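Local coordinates for lipopolysaccharide biosynthesis protein wbpB (PDB 3O9Z) that is a dehydrogenase of the Gfo/Idh/MocA family that binds NAD and acts in the biosynthesis of 2,3-diacetamido-2,3-dideoxy-D-mannuronic acid, probably for lipopolysaccharide, at residues 138-141 with 142-146; 236-240 with 241-245. All blocks are in the same frame, centred on the assembly; numbering follows the deposited sequence.

Contact 1 (138-141 with 142-146); sequences LLAL and KERLG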
# COMPACT_ATOMS: atom_id res chain seq x y z
N LEU A 138 -23.45 14.52 29.67
CA LEU A 138 -22.31 15.36 29.97
C LEU A 138 -22.65 16.85 29.86
O LEU A 138 -22.16 17.67 30.63
CB LEU A 138 -21.10 14.95 29.09
CG LEU A 138 -20.69 13.48 29.30
CD1 LEU A 138 -19.55 13.21 28.34
CD2 LEU A 138 -20.22 13.33 30.77
N LEU A 139 -23.55 17.21 28.94
CA LEU A 139 -24.11 18.56 28.96
C LEU A 139 -24.84 18.81 30.28
O LEU A 139 -24.74 19.91 30.83
CB LEU A 139 -25.04 18.76 27.77
CG LEU A 139 -24.42 19.02 26.40
CD1 LEU A 139 -25.45 18.73 25.29
CD2 LEU A 139 -23.89 20.44 26.32
N ALA A 140 -25.58 17.82 30.77
CA ALA A 140 -26.32 17.96 32.03
C ALA A 140 -25.34 18.15 33.20
O ALA A 140 -25.52 19.01 34.08
CB ALA A 140 -27.23 16.74 32.24
N LEU A 141 -24.28 17.33 33.22
CA LEU A 141 -23.22 17.46 34.21
C LEU A 141 -22.60 18.85 34.22
O LEU A 141 -22.37 19.44 35.30
CB LEU A 141 -22.16 16.39 33.97
CG LEU A 141 -20.91 16.43 34.86
CD1 LEU A 141 -21.30 16.38 36.35
CD2 LEU A 141 -20.05 15.20 34.52
N LYS A 142 -22.29 19.38 33.04
CA LYS A 142 -21.67 20.68 32.95
C LYS A 142 -22.57 21.76 33.53
O LYS A 142 -22.11 22.67 34.21
CB LYS A 142 -21.26 20.99 31.51
CG LYS A 142 -20.63 22.35 31.38
CD LYS A 142 -20.18 22.68 29.98
CE LYS A 142 -19.14 23.78 29.98
NZ LYS A 142 -19.84 25.09 30.03
N GLU A 143 -23.87 21.63 33.31
CA GLU A 143 -24.79 22.62 33.88
C GLU A 143 -24.78 22.56 35.39
O GLU A 143 -24.75 23.61 36.05
CB GLU A 143 -26.20 22.40 33.32
CG GLU A 143 -26.29 22.82 31.88
CD GLU A 143 -25.70 24.21 31.69
OE1 GLU A 143 -26.35 25.18 32.16
OE2 GLU A 143 -24.60 24.33 31.10
N ARG A 144 -24.81 21.36 35.95
CA ARG A 144 -24.83 21.20 37.40
C ARG A 144 -23.56 21.75 38.02
O ARG A 144 -23.61 22.33 39.11
CB ARG A 144 -25.00 19.74 37.82
CG ARG A 144 -26.34 19.08 37.48
CD ARG A 144 -26.51 17.73 38.15
NE ARG A 144 -25.48 16.75 37.81
CZ ARG A 144 -25.54 15.95 36.75
NH1 ARG A 144 -26.56 16.05 35.90
NH2 ARG A 144 -24.58 15.07 36.52
N LEU A 145 -22.42 21.59 37.35
CA LEU A 145 -21.15 22.09 37.86
C LEU A 145 -21.07 23.61 37.89
O LEU A 145 -20.42 24.19 38.77
CB LEU A 145 -19.99 21.53 37.03
CG LEU A 145 -19.72 20.05 37.32
CD1 LEU A 145 -18.91 19.44 36.17
CD2 LEU A 145 -18.99 19.87 38.65
N GLY A 146 -21.69 24.27 36.92
CA GLY A 146 -21.78 25.72 36.92
C GLY A 146 -22.40 26.27 38.20
O GLY A 146 -22.17 27.41 38.55
O HOH W 1 -24.51 22.20 29.50
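Leu141 meets two side chains of the next helical turn at once: its CG lies 3.8 Å from CD1 of Leu145, and its CD1 lies 3.5 Å from NH2 of Arg144. The bend of Arg144 at chi3 (-59°) folds the chain back along the helix, which lays one face of the guanidinium over CA of Leu141, while NH1 comes within 3.8 Å of CB of Ala140. With an alanine at Leu141, CD1 of Leu145 would probably lose the branched end packed against it, and the Arg144 guanidinium the methyl beside NH2. Beneath these side chains runs the i to i+4 ladder of an alpha helix, with Lys142 N, Glu143 N, Arg144 N and Leu145 N donating to the carbonyls of Leu138, Leu139, Ala140 and Leu141. On another side a water donates to both Leu139 O and Glu143 OE2, each at 2.7 Å, tying the bent carboxylate chain to the preceding turn. The helix packs on strands 245-251 and 254-257 and on helix 186-196: Leu141 meets Ile249, Leu138 and Leu145 reach both the sheet and the helix, and Lys142 makes a cation-pi contact with Trp194.

Contact 2 (236-240 with 241-245); sequences EPLRR and QGKRT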
# COMPACT_ATOMS: atom_id res chain seq x y z
N GLU A 236 -15.37 -5.51 37.34
CA GLU A 236 -15.78 -6.91 37.32
C GLU A 236 -17.29 -7.16 37.20
O GLU A 236 -17.69 -8.01 36.42
CB GLU A 236 -15.23 -7.66 38.53
CG GLU A 236 -15.42 -9.16 38.40
CD GLU A 236 -16.76 -9.61 38.97
OE1 GLU A 236 -17.32 -8.90 39.82
OE2 GLU A 236 -17.23 -10.68 38.54
N PRO A 237 -18.12 -6.35 37.87
CA PRO A 237 -19.57 -6.58 37.72
C PRO A 237 -20.11 -6.37 36.30
O PRO A 237 -21.15 -6.93 35.93
CB PRO A 237 -20.18 -5.60 38.73
CG PRO A 237 -19.11 -5.44 39.79
CD PRO A 237 -17.84 -5.34 38.91
N LEU A 238 -19.43 -5.57 35.48
CA LEU A 238 -19.76 -5.40 34.07
C LEU A 238 -19.00 -6.39 33.19
O LEU A 238 -19.52 -6.89 32.20
CB LEU A 238 -19.40 -3.97 33.64
CG LEU A 238 -20.16 -2.84 34.33
CD1 LEU A 238 -19.50 -1.49 34.03
CD2 LEU A 238 -21.59 -2.86 33.82
N ARG A 239 -17.73 -6.62 33.51
CA ARG A 239 -16.89 -7.55 32.75
C ARG A 239 -17.44 -8.97 32.78
O ARG A 239 -17.39 -9.68 31.77
CB ARG A 239 -15.46 -7.49 33.30
CG ARG A 239 -14.47 -8.28 32.49
CD ARG A 239 -13.10 -8.12 33.09
NE ARG A 239 -12.94 -9.03 34.21
CZ ARG A 239 -12.68 -8.66 35.46
NH1 ARG A 239 -12.56 -7.37 35.75
NH2 ARG A 239 -12.52 -9.58 36.40
N ARG A 240 -18.00 -9.37 33.93
CA ARG A 240 -18.58 -10.72 34.06
C ARG A 240 -19.73 -10.92 33.09
O ARG A 240 -20.04 -12.04 32.71
CB ARG A 240 -19.03 -10.98 35.50
CG ARG A 240 -20.37 -10.32 35.80
CD ARG A 240 -20.95 -10.75 37.16
NE ARG A 240 -20.18 -10.27 38.30
CZ ARG A 240 -20.67 -10.08 39.53
NH1 ARG A 240 -21.96 -10.30 39.81
NH2 ARG A 240 -19.86 -9.62 40.47
N GLN A 241 -20.33 -9.83 32.63
CA GLN A 241 -21.43 -9.92 31.68
C GLN A 241 -20.97 -9.83 30.24
O GLN A 241 -21.79 -9.89 29.33
CB GLN A 241 -22.46 -8.83 31.92
CG GLN A 241 -22.67 -8.54 33.40
CD GLN A 241 -23.56 -7.35 33.60
OE1 GLN A 241 -23.31 -6.28 33.05
NE2 GLN A 241 -24.63 -7.53 34.35
N GLY A 242 -19.67 -9.63 30.03
CA GLY A 242 -19.11 -9.56 28.69
C GLY A 242 -18.90 -8.14 28.19
O GLY A 242 -18.53 -7.97 27.04
N LYS A 243 -19.15 -7.12 29.02
CA LYS A 243 -18.99 -5.73 28.57
C LYS A 243 -17.52 -5.37 28.35
O LYS A 243 -16.67 -5.81 29.13
CB LYS A 243 -19.55 -4.75 29.59
CG LYS A 243 -20.99 -5.02 30.01
CD LYS A 243 -21.97 -4.75 28.89
CE LYS A 243 -23.38 -4.63 29.47
NZ LYS A 243 -24.40 -4.59 28.40
N ARG A 244 -17.26 -4.57 27.31
CA ARG A 244 -15.86 -4.27 26.96
C ARG A 244 -15.53 -2.79 26.98
O ARG A 244 -14.43 -2.40 26.57
CB ARG A 244 -15.49 -4.90 25.62
CG ARG A 244 -15.67 -6.41 25.69
CD ARG A 244 -15.37 -7.14 24.40
NE ARG A 244 -15.12 -8.52 24.79
CZ ARG A 244 -13.91 -9.06 24.87
NH1 ARG A 244 -12.83 -8.38 24.50
NH2 ARG A 244 -13.80 -10.32 25.27
N THR A 245 -16.46 -1.96 27.44
CA THR A 245 -16.22 -0.54 27.62
C THR A 245 -16.73 -0.11 28.99
O THR A 245 -17.71 -0.64 29.55
CB THR A 245 -16.90 0.34 26.57
OG1 THR A 245 -18.32 0.30 26.76
CG2 THR A 245 -16.54 -0.14 25.13
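Leu238 O receives both Gln241 N (3.1 Å) and Lys243 N (3.2 Å), from opposite faces of its carbonyl plane, as the chain leaves the short helix 236-239 through a type I turn from Arg239 to Gly242. The Lys243 donor is tilted 33° from that plane; the Gln241 donor stands well above it and off either lone pair. Gly242 N closes the turn on Arg239 O at 2.9 Å. With Gly242 at positive phi (99°) and the bonds from Lys243 N to Leu238 O and from Gly242 N to Arg239 O running back into the last turn, this is a Schellman motif; a CB on Gly242 would press against the preceding carbonyl oxygen, which calls for glycine. Gln241 and the first carbons of Lys243 lie against the same helix end. CG of Gln241 rests 3.4 Å from Pro237 O, and the chain, extended beyond CG, carries OE1 to 3.9 Å from CD2 of Leu238. CG of Lys243 lies 3.2 Å from Leu238 O and near CB of Leu238; the chain bends at the next bond and leads away. Arg240 takes the crowded position at chi1 (79°), its CG beside Gln241 N, and reaches back one turn to hold Glu236 side-on: NH2 gives OE1 a nearly straight hydrogen bond on its syn lone pair at 2.7 Å, part of a salt bridge, and NE meets OE2 from above the carboxylate plane. NH1 of Arg239 gives a hydrogen bond to Val234 O, just before the helix.

Contact 1 precedes contact 2 along the chain; their centres lie 27 Å apart, their nearest atoms about 13 Å apart, and they do not touch. Strand 245-251 of the six-stranded mixed sheet connects them: helix 136-146 packs on this strand through contact 1, while contact 2 is the turn that leads into it from helix 236-239. One is thus a partly buried helix on the sheet, the other a surface turn at the strand's start. The same strand carries Arg247, a 2-oxoglutarate-binding residue, whose side chain is about 8 Å from that of Leu138 and about 9 Å from that of Leu238, so both contacts border the strand that brings Arg247 to the ligand pocket.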